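Iodotyrosine deiodinase (PDB 6TYK) uses FMN to catalyse the reductive dehalogenation of halotyrosines, releasing halide and L-tyrosine from substrates such as 3-iodo-L-tyrosine and 3,5-diiodo-L-tyrosine. Local coordinates at residues R11-F17 with G134-Y138. Numbering follows the deposited sequence.
Sequences RKTVRRF and GSVPY. With FMN (flavin mononucleotide), chain C; IYR (3-iodo-tyrosine), chain D.
Residues 11-17, a loop leaving helix 4-10, lie beside the short, weakly bonded strand 134-135, outermost in this chain's sheet, and the loop following to Tyr138. Residues 12-14 and 134-136 are extended; the nearest CA pairs are Thr13-Val136 (5.3 Å) and Val14-Ser135 (5.0 Å). One direct hydrogen bond, Val14 N to Ser135 O (2.9 Å, 168°), joins them, and a water bridges Lys12 O (2.7 Å) and Ser135 N (2.8 Å). Ser135 turns away, its hydroxyl satisfying buried Pro163 O. Gly134 suits its place because a CB would strike Val14 CG2, 3.6 Å from Gly134 CA; the Phe17 ring edge meets Gly134 O (CE1-O 3.4 Å). Branched Val136 (chi1 p) fills the space between loop and flavin: CB lies 3.6 Å from Val14 O, CG2 3.4 Å from Thr13 CG2 and 3.5 Å from FMN N1. Arg15 donates NE to FMN O2 (2.9 Å) and NH2 to FMN N1 (3.1 Å); farther along the cofactor, Thr13 N hydrogen-bonds FMN O1P (3.0 Å). This basic loop beside Val136-Pro137 forms part of the nitroreductase-family FMN site, which Tyr174 and Arg176 help complete.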
loop_
_atom_site.group_PDB
_atom_site.type_symbol
_atom_site.label_atom_id
_atom_site.label_comp_id
_atom_site.label_asym_id
_atom_site.label_seq_id
_atom_site.Cartn_x
_atom_site.Cartn_y
_atom_site.Cartn_z
ATOM N N ARG A 11 6.834 -5.661 -13.471
ATOM C CA ARG A 11 6.612 -6.462 -12.276
ATOM C C ARG A 11 5.278 -7.196 -12.373
ATOM O O ARG A 11 4.250 -6.609 -12.710
ATOM C CB ARG A 11 6.677 -5.586 -11.022
ATOM C CG ARG A 11 6.753 -6.369 -9.727
ATOM C CD ARG A 11 5.396 -6.481 -9.051
ATOM N NE ARG A 11 5.385 -7.561 -8.072
ATOM C CZ ARG A 11 4.333 -8.345 -7.861
ATOM N NH1 ARG A 11 3.216 -8.134 -8.536
ATOM N NH2 ARG A 11 4.391 -9.326 -6.973
ATOM N N LYS A 12 5.314 -8.494 -12.104
ATOM C CA LYS A 12 4.124 -9.323 -12.181
ATOM C C LYS A 12 4.192 -10.384 -11.096
ATOM O O LYS A 12 5.223 -10.558 -10.452
ATOM C CB LYS A 12 4.034 -9.994 -13.545
ATOM C CG LYS A 12 5.204 -10.905 -13.867
ATOM C CD LYS A 12 5.038 -11.482 -15.258
ATOM C CE LYS A 12 6.132 -12.477 -15.606
ATOM N NZ LYS A 12 7.473 -11.846 -15.721
ATOM N N THR A 13 3.101 -11.110 -10.896
ATOM C CA THR A 13 3.103 -12.156 -9.886
ATOM C C THR A 13 4.112 -13.228 -10.252
ATOM O O THR A 13 4.255 -13.606 -11.420
ATOM C CB THR A 13 1.736 -12.852 -9.781
ATOM O OG1 THR A 13 0.680 -11.894 -9.898
ATOM C CG2 THR A 13 1.630 -13.566 -8.440
ATOM N N VAL A 14 4.800 -13.731 -9.239
ATOM C CA VAL A 14 5.615 -14.915 -9.414
ATOM C C VAL A 14 5.116 -15.969 -8.438
ATOM O O VAL A 14 5.125 -15.757 -7.225
ATOM C CB VAL A 14 7.123 -14.627 -9.188
ATOM C CG1 VAL A 14 7.929 -15.929 -9.238
ATOM C CG2 VAL A 14 7.636 -13.631 -10.221
ATOM N N ARG A 15 4.663 -17.099 -8.973
ATOM C CA ARG A 15 4.203 -18.214 -8.149
ATOM C C ARG A 15 5.057 -19.444 -8.414
ATOM O O ARG A 15 4.814 -20.503 -7.836
ATOM C CB ARG A 15 2.736 -18.540 -8.454
ATOM C CG ARG A 15 1.786 -17.393 -8.152
ATOM C CD ARG A 15 0.344 -17.734 -8.513
ATOM N NE ARG A 15 -0.585 -16.661 -8.148
ATOM C CZ ARG A 15 -1.004 -15.711 -8.975
ATOM N NH1 ARG A 15 -0.580 -15.686 -10.234
ATOM N NH2 ARG A 15 -1.855 -14.791 -8.544
ATOM N N ARG A 16 6.037 -19.294 -9.305
ATOM C CA ARG A 16 6.978 -20.355 -9.657
ATOM C C ARG A 16 8.362 -19.875 -9.291
ATOM O O ARG A 16 8.862 -18.910 -9.874
ATOM C CB ARG A 16 6.955 -20.644 -11.160
ATOM C CG ARG A 16 5.703 -21.325 -11.664
ATOM C CD ARG A 16 5.749 -21.525 -13.182
ATOM N NE ARG A 16 6.976 -22.199 -13.605
ATOM C CZ ARG A 16 7.136 -23.519 -13.640
ATOM N NH1 ARG A 16 6.143 -24.331 -13.292
ATOM N NH2 ARG A 16 8.295 -24.027 -14.023
ATOM N N PHE A 17 8.982 -20.550 -8.335
ATOM C CA PHE A 17 10.278 -20.134 -7.829
ATOM C C PHE A 17 11.333 -21.192 -8.046
ATOM O O PHE A 17 11.035 -22.380 -8.069
ATOM C CB PHE A 17 10.180 -19.848 -6.337
ATOM C CG PHE A 17 9.287 -18.692 -6.014
ATOM C CD1 PHE A 17 9.791 -17.399 -5.997
ATOM C CD2 PHE A 17 7.947 -18.888 -5.732
ATOM C CE1 PHE A 17 8.975 -16.330 -5.721
ATOM C CE2 PHE A 17 7.123 -17.821 -5.455
ATOM C CZ PHE A 17 7.639 -16.540 -5.435
ATOM N N GLY A 134 11.189 -12.375 -7.284
ATOM C CA GLY A 134 9.767 -12.435 -7.544
ATOM C C GLY A 134 9.018 -12.625 -6.247
ATOM O O GLY A 134 9.599 -13.020 -5.221
ATOM N N SER A 135 7.725 -12.344 -6.289
ATOM C CA SER A 135 6.878 -12.601 -5.138
ATOM C C SER A 135 5.410 -12.594 -5.519
ATOM O O SER A 135 5.042 -12.347 -6.673
ATOM C CB SER A 135 7.147 -11.610 -4.000
ATOM O OG SER A 135 6.495 -12.020 -2.799
ATOM N N VAL A 136 4.587 -12.957 -4.552
ATOM C CA VAL A 136 3.145 -12.942 -4.690
ATOM C C VAL A 136 2.599 -12.579 -3.310
ATOM O O VAL A 136 3.039 -13.138 -2.309
ATOM C CB VAL A 136 2.599 -14.314 -5.146
ATOM C CG1 VAL A 136 3.114 -15.443 -4.253
ATOM C CG2 VAL A 136 1.078 -14.304 -5.175
ATOM N N PRO A 137 1.687 -11.600 -3.238
ATOM C CA PRO A 137 1.074 -11.294 -1.948
ATOM C C PRO A 137 0.051 -12.365 -1.636
ATOM O O PRO A 137 -1.070 -12.305 -2.104
ATOM C CB PRO A 137 0.376 -9.948 -2.196
ATOM C CG PRO A 137 0.944 -9.430 -3.485
ATOM C CD PRO A 137 1.256 -10.658 -4.280
ATOM N N TYR A 138 0.454 -13.361 -0.875
ATOM C CA TYR A 138 -0.404 -14.494 -0.618
ATOM C C TYR A 138 -1.237 -14.256 0.633
ATOM O O TYR A 138 -0.708 -13.928 1.699
ATOM C CB TYR A 138 0.424 -15.772 -0.510
ATOM C CG TYR A 138 -0.436 -16.941 -0.145
ATOM C CD1 TYR A 138 -1.509 -17.295 -0.948
ATOM C CD2 TYR A 138 -0.225 -17.651 1.028
ATOM C CE1 TYR A 138 -2.330 -18.339 -0.611
ATOM C CE2 TYR A 138 -1.040 -18.705 1.376
ATOM C CZ TYR A 138 -2.090 -19.043 0.552
ATOM O OH TYR A 138 -2.920 -20.084 0.892
HETATM N N1 FMN C . -2.430 -14.285 -5.522
HETATM C C2 FMN C . -2.637 -15.577 -5.133
HETATM O O2 FMN C . -2.284 -16.486 -5.863
HETATM N N3 FMN C . -3.227 -15.863 -3.928
HETATM C C4 FMN C . -3.639 -14.862 -3.093
HETATM O O4 FMN C . -4.171 -15.152 -2.015
HETATM C C4A FMN C . -3.423 -13.537 -3.481
HETATM N N5 FMN C . -3.803 -12.503 -2.654
HETATM C C5A FMN C . -3.566 -11.193 -3.035
HETATM C C6 FMN C . -3.936 -10.162 -2.183
HETATM C C7 FMN C . -3.701 -8.837 -2.518
HETATM C C7M FMN C . -4.121 -7.758 -1.553
HETATM C C8 FMN C . -3.090 -8.543 -3.728
HETATM C C8M FMN C . -2.823 -7.116 -4.125
HETATM C C9 FMN C . -2.719 -9.577 -4.583
HETATM C C9A FMN C . -2.950 -10.909 -4.247
HETATM N N10 FMN C . -2.598 -11.956 -5.098
HETATM C C10 FMN C . -2.797 -13.256 -4.691
HETATM C "C1'" FMN C . -1.941 -11.689 -6.423
HETATM C "C2'" FMN C . -2.996 -11.222 -7.451
HETATM O "O2'" FMN C . -3.787 -12.309 -7.922
HETATM C "C3'" FMN C . -2.285 -10.505 -8.602
HETATM O "O3'" FMN C . -1.702 -9.325 -8.079
HETATM C "C4'" FMN C . -3.205 -10.154 -9.772
HETATM O "O4'" FMN C . -3.674 -11.347 -10.385
HETATM C "C5'" FMN C . -2.472 -9.315 -10.807
HETATM O "O5'" FMN C . -1.304 -10.001 -11.207
HETATM P P FMN C . -0.319 -9.381 -12.315
HETATM O O1P FMN C . 0.709 -10.482 -12.558
HETATM O O2P FMN C . 0.366 -8.174 -11.736
HETATM O O3P FMN C . -1.139 -9.104 -13.560
HETATM N N IYR D . -5.983 -17.259 -1.720
HETATM C CA IYR D . -6.535 -18.074 -2.771
HETATM C CB IYR D . -7.486 -17.373 -3.757
HETATM C CC IYR D . -6.982 -16.113 -4.371
HETATM C CD IYR D . -7.403 -14.889 -3.853
HETATM C CE IYR D . -6.992 -13.672 -4.400
HETATM I IE IYR D . -7.628 -11.959 -3.551
HETATM C CF IYR D . -6.149 -13.690 -5.514
HETATM O OF IYR D . -5.702 -12.550 -6.119
HETATM C CG IYR D . -5.703 -14.912 -6.051
HETATM C CH IYR D . -6.132 -16.110 -5.489
HETATM C C IYR D . -5.456 -18.742 -3.605
HETATM O O IYR D . -5.586 -19.609 -4.469
HETATM O OXT IYR D . -4.199 -18.308 -3.341
HETATM O O HOH W 1 7.000 -10.575 -8.380
#